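Local coordinates for protein phenol hydroxylase component phL (Pseudomonas stutzeri, PDB 3U52) that probably serves as a non-catalytic helical subunit of the multicomponent phenol hydroxylase, which oxidises phenol and related aromatic compounds, at residues 135-138 with 139-142; 210-213 with 214-217; 196-199 with 200-204. One frame throughout, in Å; residues are numbered along the deposited sequence.

Interaction 1 of 3, residues 135-138 with 139-142; sequences MNNA and KIAG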
loop_
_atom_site.group_PDB
_atom_site.type_symbol
_atom_site.label_atom_id
_atom_site.label_comp_id
_atom_site.label_asym_id
_atom_site.label_seq_id
_atom_site.Cartn_x
_atom_site.Cartn_y
_atom_site.Cartn_z
ATOM N N MET D 135 26.770 0.274 21.535
ATOM C CA MET D 135 27.948 -0.484 21.089
ATOM C C MET D 135 27.883 -1.958 21.550
ATOM O O MET D 135 28.202 -2.888 20.769
ATOM C CB MET D 135 29.247 0.187 21.541
ATOM C CG MET D 135 29.458 1.596 20.980
ATOM S SD MET D 135 30.963 2.244 21.696
ATOM C CE MET D 135 32.164 1.169 20.872
ATOM N N ASN D 136 27.434 -2.178 22.788
ATOM C CA ASN D 136 27.327 -3.555 23.326
ATOM C C ASN D 136 26.309 -4.411 22.598
ATOM O O ASN D 136 26.533 -5.587 22.349
ATOM C CB ASN D 136 27.006 -3.524 24.812
ATOM C CG ASN D 136 28.157 -2.990 25.639
ATOM O OD1 ASN D 136 27.973 -2.460 26.749
ATOM N ND2 ASN D 136 29.354 -3.104 25.090
ATOM N N ASN D 137 25.192 -3.790 22.215
ATOM C CA ASN D 137 24.169 -4.495 21.450
ATOM C C ASN D 137 24.531 -4.712 20.002
ATOM O O ASN D 137 24.104 -5.723 19.449
ATOM C CB ASN D 137 22.804 -3.763 21.606
ATOM C CG ASN D 137 22.204 -3.996 22.999
ATOM O OD1 ASN D 137 22.040 -3.060 23.838
ATOM N ND2 ASN D 137 21.874 -5.242 23.252
ATOM N N ALA D 138 25.275 -3.787 19.366
ATOM C CA ALA D 138 25.882 -4.096 18.074
ATOM C C ALA D 138 26.808 -5.298 18.131
ATOM O O ALA D 138 26.786 -6.153 17.221
ATOM C CB ALA D 138 26.638 -2.889 17.475
ATOM N N LYS D 139 27.660 -5.337 19.148
ATOM C CA LYS D 139 28.492 -6.555 19.398
ATOM C C LYS D 139 27.655 -7.856 19.480
ATOM O O LYS D 139 27.956 -8.834 18.789
ATOM C CB LYS D 139 29.420 -6.341 20.610
ATOM C CG LYS D 139 30.542 -7.397 20.865
ATOM C CD LYS D 139 30.102 -8.310 22.003
ATOM C CE LYS D 139 31.241 -9.054 22.787
ATOM N NZ LYS D 139 32.152 -9.784 21.917
ATOM N N ILE D 140 26.597 -7.867 20.288
ATOM C CA ILE D 140 25.777 -9.083 20.425
ATOM C C ILE D 140 25.142 -9.411 19.087
ATOM O O ILE D 140 25.152 -10.573 18.662
ATOM C CB ILE D 140 24.728 -8.942 21.593
ATOM C CG1 ILE D 140 25.435 -8.687 22.907
ATOM C CG2 ILE D 140 23.775 -10.127 21.720
ATOM C CD1 ILE D 140 24.620 -7.800 23.859
ATOM N N ALA D 141 24.616 -8.405 18.378
ATOM C CA ALA D 141 23.898 -8.690 17.141
ATOM C C ALA D 141 24.855 -9.389 16.125
ATOM O O ALA D 141 24.432 -10.238 15.292
ATOM C CB ALA D 141 23.227 -7.435 16.574
ATOM N N GLY D 142 26.134 -9.052 16.212
ATOM C CA GLY D 142 27.140 -9.644 15.355
ATOM C C GLY D 142 27.592 -11.027 15.815
ATOM O O GLY D 142 28.114 -11.791 14.997
#
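Two consecutive turns of helix 126-143 meet where I140 folds back over the carbonyl of N136 and A141 N bonds to N137 O. The backbone bonds are of the regular i to i+4 kind. K139 N gives to M135 O at 3.0 Å, and the bond is nearly straight at the hydrogen, 170°. I140 N gives to N136 O at 3.1 Å. A141 N reaches N137 O at 2.9 Å, and G142 N reaches A138 O at 3.1 Å. The side chain of I140 crowds the carbonyl oxygen of N136. Its CG1 branch lies beside its own backbone N (chi1 -59°), which turns that branch back along the helix. From there I140 CG1 lies 3.3 Å from N136 O, and I140 CD1 is equally close to the same oxygen. The N136 oxygen therefore takes an N-H from I140 while methylene and methyl groups of the same residue press on it. This is side-chain packing along a largely buried part of the helix, between helices 147-175 and 211-240, in a chain that is about two-thirds helix and has no strand. I140 also runs alongside N137, both pointing the same way. The touch is between I140 CD1 and N137 ND2, 3.8 Å apart. It is a contact of a methyl with an amide nitrogen, and that nitrogen bonds elsewhere, to OD1 of N219 on helix 211-240. K139 takes a different course. Its CB stays near the carbonyls of M135 and N136, but the chain bends at chi2 (-102°) and carries NZ away to a salt bridge with D143. A138 and A141 pack on polar side chains of a different protein of the assembly, and the side chain of M135 is about 4 Å from a bound xenon.

Interaction 2 of 3, residues 210-213 with 214-217; sequences DWFE and LTLV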
loop_
_atom_site.group_PDB
_atom_site.type_symbol
_atom_site.label_atom_id
_atom_site.label_comp_id
_atom_site.label_asym_id
_atom_site.label_seq_id
_atom_site.Cartn_x
_atom_site.Cartn_y
_atom_site.Cartn_z
ATOM N N ASP D 210 32.137 -12.565 26.202
ATOM C CA ASP D 210 31.003 -13.496 26.143
ATOM C C ASP D 210 29.744 -12.691 25.868
ATOM O O ASP D 210 29.381 -11.812 26.685
ATOM C CB ASP D 210 30.849 -14.233 27.490
ATOM C CG ASP D 210 29.827 -15.357 27.430
ATOM O OD1 ASP D 210 28.675 -15.102 27.014
ATOM O OD2 ASP D 210 30.163 -16.524 27.772
ATOM N N TRP D 211 29.059 -12.973 24.759
ATOM C CA TRP D 211 27.962 -12.065 24.387
ATOM C C TRP D 211 26.761 -12.213 25.322
ATOM O O TRP D 211 26.035 -11.233 25.607
ATOM C CB TRP D 211 27.585 -12.194 22.915
ATOM C CG TRP D 211 26.962 -13.505 22.479
ATOM C CD1 TRP D 211 27.599 -14.534 21.855
ATOM C CD2 TRP D 211 25.582 -13.908 22.606
ATOM N NE1 TRP D 211 26.715 -15.564 21.599
ATOM C CE2 TRP D 211 25.471 -15.211 22.048
ATOM C CE3 TRP D 211 24.440 -13.303 23.134
ATOM C CZ2 TRP D 211 24.237 -15.906 21.952
ATOM C CZ3 TRP D 211 23.204 -14.006 23.056
ATOM C CH2 TRP D 211 23.134 -15.298 22.490
ATOM N N PHE D 212 26.507 -13.417 25.805
ATOM C CA PHE D 212 25.403 -13.539 26.754
ATOM C C PHE D 212 25.696 -12.877 28.104
ATOM O O PHE D 212 24.834 -12.184 28.653
ATOM C CB PHE D 212 24.861 -14.959 26.939
ATOM C CG PHE D 212 23.431 -14.954 27.414
ATOM C CD1 PHE D 212 22.394 -15.002 26.489
ATOM C CD2 PHE D 212 23.118 -14.790 28.788
ATOM C CE1 PHE D 212 21.037 -14.954 26.911
ATOM C CE2 PHE D 212 21.784 -14.725 29.230
ATOM C CZ PHE D 212 20.727 -14.833 28.284
ATOM N N GLU D 213 26.933 -13.031 28.587
ATOM C CA GLU D 213 27.377 -12.255 29.750
ATOM C C GLU D 213 27.086 -10.774 29.475
ATOM O O GLU D 213 26.499 -10.086 30.304
ATOM C CB GLU D 213 28.877 -12.464 30.042
ATOM C CG GLU D 213 29.335 -11.786 31.349
ATOM C CD GLU D 213 30.836 -11.872 31.601
ATOM O OE1 GLU D 213 31.282 -11.202 32.573
ATOM O OE2 GLU D 213 31.556 -12.601 30.874
ATOM N N LEU D 214 27.473 -10.302 28.282
ATOM C CA LEU D 214 27.241 -8.915 27.898
ATOM C C LEU D 214 25.761 -8.509 27.865
ATOM O O LEU D 214 25.411 -7.446 28.396
ATOM C CB LEU D 214 27.903 -8.594 26.548
ATOM C CG LEU D 214 28.053 -7.118 26.207
ATOM C CD1 LEU D 214 28.667 -6.262 27.291
ATOM C CD2 LEU D 214 28.818 -7.005 24.911
ATOM N N THR D 215 24.892 -9.324 27.250
ATOM C CA THR D 215 23.462 -8.939 27.224
ATOM C C THR D 215 22.854 -8.863 28.640
ATOM O O THR D 215 22.075 -7.944 28.954
ATOM C CB THR D 215 22.608 -9.804 26.244
ATOM O OG1 THR D 215 21.384 -9.117 25.990
ATOM C CG2 THR D 215 22.232 -11.138 26.817
ATOM N N LEU D 216 23.207 -9.835 29.478
ATOM C CA LEU D 216 22.808 -9.888 30.879
ATOM C C LEU D 216 23.210 -8.623 31.621
ATOM O O LEU D 216 22.401 -8.025 32.307
ATOM C CB LEU D 216 23.464 -11.108 31.563
ATOM C CG LEU D 216 23.362 -11.239 33.105
ATOM C CD1 LEU D 216 21.928 -11.426 33.525
ATOM C CD2 LEU D 216 24.137 -12.434 33.537
ATOM N N VAL D 217 24.472 -8.232 31.512
ATOM C CA VAL D 217 24.993 -7.081 32.266
ATOM C C VAL D 217 24.368 -5.790 31.778
ATOM O O VAL D 217 23.878 -4.967 32.588
ATOM C CB VAL D 217 26.530 -6.978 32.125
ATOM C CG1 VAL D 217 27.041 -5.729 32.838
ATOM C CG2 VAL D 217 27.183 -8.253 32.688
#
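The ring of F212 has the methyl of T215 on one face. T215 CG2 lies 3.9 Å from the centroid of the F212 ring and only 10° off the ring normal. The methyl is thus almost over the centre, a CH-pi contact. The indole of W211 carries F212 CB over one face, toward the rim, and its ring meets that of W70 at a marked tilt. Round F212, M267 and V271 of helix 251-274 and L282 of helix 276-302 add further apolar contacts. The torsion of T215 sets up the methyl contact. With OG1 anti to the backbone N (chi1 -163°), CG2 takes the place between the backbone N and the carbonyl carbon, on the side of F212. T215 CG2 also rests 3.4 Å from F212 O. The hydroxyl is used elsewhere, in hydrogen bonds with H153 and N219. All this belongs to the first turns of helix 211-240, where D210 is the N-cap. E213 N gives to D210 OD1 at 3.1 Å, and the angle at the hydrogen is 172°. The donor comes from well above the carboxylate plane. The same carboxylate is held by T63 through OD1 and by the backbone N of A64 through OD2, which fixes its rotation. Regular helix bonds begin at once. L214 N gives to D210 O at 2.9 Å, T215 N to W211 O at 2.8 Å, and L216 N to F212 O at 3.0 Å. V217 N gives to E213 O in the same manner. V217 turns CG2 back beside its own N, and this methyl lies 3.1 Å from E213 O, a tight fit. The E213 chain is fully extended and runs off to W289, whose NE1 bonds to E213 OE1.

Interaction 3 of 3, residues 196-199 with 200-204; sequences QPMR and KLVED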
loop_
_atom_site.group_PDB
_atom_site.type_symbol
_atom_site.label_atom_id
_atom_site.label_comp_id
_atom_site.label_asym_id
_atom_site.label_seq_id
_atom_site.Cartn_x
_atom_site.Cartn_y
_atom_site.Cartn_z
ATOM N N GLN D 196 32.395 8.959 37.663
ATOM C CA GLN D 196 33.525 8.059 37.369
ATOM C C GLN D 196 33.230 6.574 37.571
ATOM O O GLN D 196 33.654 5.764 36.762
ATOM C CB GLN D 196 34.862 8.518 37.992
ATOM C CG GLN D 196 35.284 9.893 37.488
ATOM C CD GLN D 196 34.969 10.123 35.987
ATOM O OE1 GLN D 196 35.531 9.471 35.107
ATOM N NE2 GLN D 196 34.082 11.081 35.710
ATOM N N PRO D 197 32.494 6.200 38.630
ATOM C CA PRO D 197 32.148 4.782 38.744
ATOM C C PRO D 197 31.315 4.294 37.533
ATOM O O PRO D 197 31.493 3.159 37.060
ATOM C CB PRO D 197 31.315 4.731 40.011
ATOM C CG PRO D 197 31.886 5.892 40.861
ATOM C CD PRO D 197 32.065 6.963 39.810
ATOM N N MET D 198 30.435 5.148 37.031
ATOM C CA MET D 198 29.615 4.721 35.865
ATOM C C MET D 198 30.480 4.610 34.631
ATOM O O MET D 198 30.414 3.632 33.904
ATOM C CB MET D 198 28.444 5.641 35.645
ATOM C CG MET D 198 27.634 5.293 34.370
ATOM S SD MET D 198 26.662 3.761 34.541
ATOM C CE MET D 198 25.199 4.393 35.349
ATOM N N ARG D 199 31.326 5.613 34.408
ATOM C CA ARG D 199 32.120 5.642 33.220
ATOM C C ARG D 199 33.086 4.452 33.175
ATOM O O ARG D 199 33.264 3.835 32.119
ATOM C CB ARG D 199 32.857 6.947 33.196
ATOM C CG ARG D 199 33.387 7.263 31.900
ATOM C CD ARG D 199 34.109 8.583 31.992
ATOM N NE ARG D 199 35.230 8.226 31.237
ATOM C CZ ARG D 199 36.456 8.619 31.384
ATOM N NH1 ARG D 199 36.854 9.515 32.287
ATOM N NH2 ARG D 199 37.262 8.052 30.545
ATOM N N LYS D 200 33.708 4.142 34.325
ATOM C CA LYS D 200 34.561 2.961 34.460
ATOM C C LYS D 200 33.784 1.667 34.199
ATOM O O LYS D 200 34.288 0.761 33.522
ATOM C CB LYS D 200 35.213 2.879 35.875
ATOM C CG LYS D 200 36.057 1.551 36.046
ATOM C CD LYS D 200 36.846 1.509 37.363
ATOM C CE LYS D 200 37.450 0.137 37.646
ATOM N NZ LYS D 200 38.143 -0.467 36.456
ATOM N N LEU D 201 32.576 1.559 34.758
ATOM C CA LEU D 201 31.758 0.371 34.531
ATOM C C LEU D 201 31.423 0.234 33.026
ATOM O O LEU D 201 31.564 -0.873 32.448
ATOM C CB LEU D 201 30.472 0.396 35.359
ATOM C CG LEU D 201 29.348 -0.559 34.912
ATOM C CD1 LEU D 201 29.814 -2.030 35.002
ATOM C CD2 LEU D 201 28.073 -0.307 35.698
ATOM N N VAL D 202 30.949 1.323 32.398
ATOM C CA VAL D 202 30.678 1.270 30.945
ATOM C C VAL D 202 31.904 0.860 30.133
ATOM O O VAL D 202 31.827 -0.032 29.274
ATOM C CB VAL D 202 30.068 2.608 30.384
ATOM C CG1 VAL D 202 30.070 2.569 28.885
ATOM C CG2 VAL D 202 28.685 2.859 30.984
ATOM N N GLU D 203 33.055 1.477 30.413
ATOM C CA GLU D 203 34.287 1.048 29.752
ATOM C C GLU D 203 34.657 -0.444 29.988
ATOM O O GLU D 203 35.129 -1.147 29.052
ATOM C CB GLU D 203 35.462 1.997 30.084
ATOM C CG GLU D 203 35.239 3.409 29.597
ATOM C CD GLU D 203 36.416 4.316 29.850
ATOM O OE1 GLU D 203 36.277 5.569 29.753
ATOM O OE2 GLU D 203 37.496 3.755 30.127
ATOM N N ASP D 204 34.386 -0.938 31.197
ATOM C CA ASP D 204 34.574 -2.365 31.533
ATOM C C ASP D 204 33.678 -3.310 30.699
ATOM O O ASP D 204 34.132 -4.339 30.176
ATOM C CB ASP D 204 34.359 -2.604 33.026
ATOM C CG ASP D 204 35.525 -2.067 33.920
ATOM O OD1 ASP D 204 36.624 -1.628 33.428
ATOM O OD2 ASP D 204 35.296 -2.060 35.151
#
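R199 reaches along helix 196-205 to E203, one turn on. Its CB lies 3.1 Å from K200 N, a closeness set by the backbone. CG is anti to the backbone N (chi1 -164°) and comes within 4.0 Å of E203 OE1. CD carries the chain on to a bend at chi3, which turns the guanidinium toward the glutamate. R199 NE gives a weak hydrogen bond to E203 OE1 at 3.2 Å. R199 NH2 gives the stronger one to the same oxygen at 2.8 Å, on its syn side. One carboxylate oxygen thus meets the NE-NH2 edge of the guanidinium. The fit is not flat: OE1 stands 24° out of the guanidinium plane, and the two planar groups are turned 55° against each other. At the other nitrogen, R199 NH1 makes a weak bond to Q196 OE1 at 3.1 Å. The two long side chains lie side by side and point the same way. E203 CG lies 3.2 Å from R199 O, the oxygen that also accepts the E203 backbone N-H. Elsewhere on the helix, M198 SD touches V202 CG2 at 4.2 Å, the two side chains crossing at a slant beside helices 180-191 and 276-302. K200 and D204 form a longer salt bridge.

Neither charge is limited to this pair. R199 NH2 also bonds to a polar side chain of another protein of the assembly. E203 OE1 makes a hydrogen bond with an aromatic side chain there, and E203 OE2 bonds to the backbone of that other protein. Q196 OE1 bonds to an aromatic side chain of that protein as well. With arginine and other polar partners round a buried carboxylate, E203 is probably kept ionised, and the charged pair serves as part of a subunit interface.

Overall arrangement
All three interactions are largely buried. Interactions 1 and 2 touch, their centres 10 Å apart, and helix 126-143 packs directly on the start of helix 211-240: I140 meets W211 and T215, while L214 sits against N136 and K139. Interaction 3 touches neither, though its helix 196-205 leads along the chain into helix 211-240. It lies farther from the chain's centre and is covered partly by another protein, with K200 at its exposed margin. The chemistry follows the place. Interaction 2 combines a helix cap with aromatic packing and meets no other chain. Interaction 1 joins backbone bonds to apolar touches, its polar ends going to partners outside it. Interaction 3 is a charged pair shared with another protein.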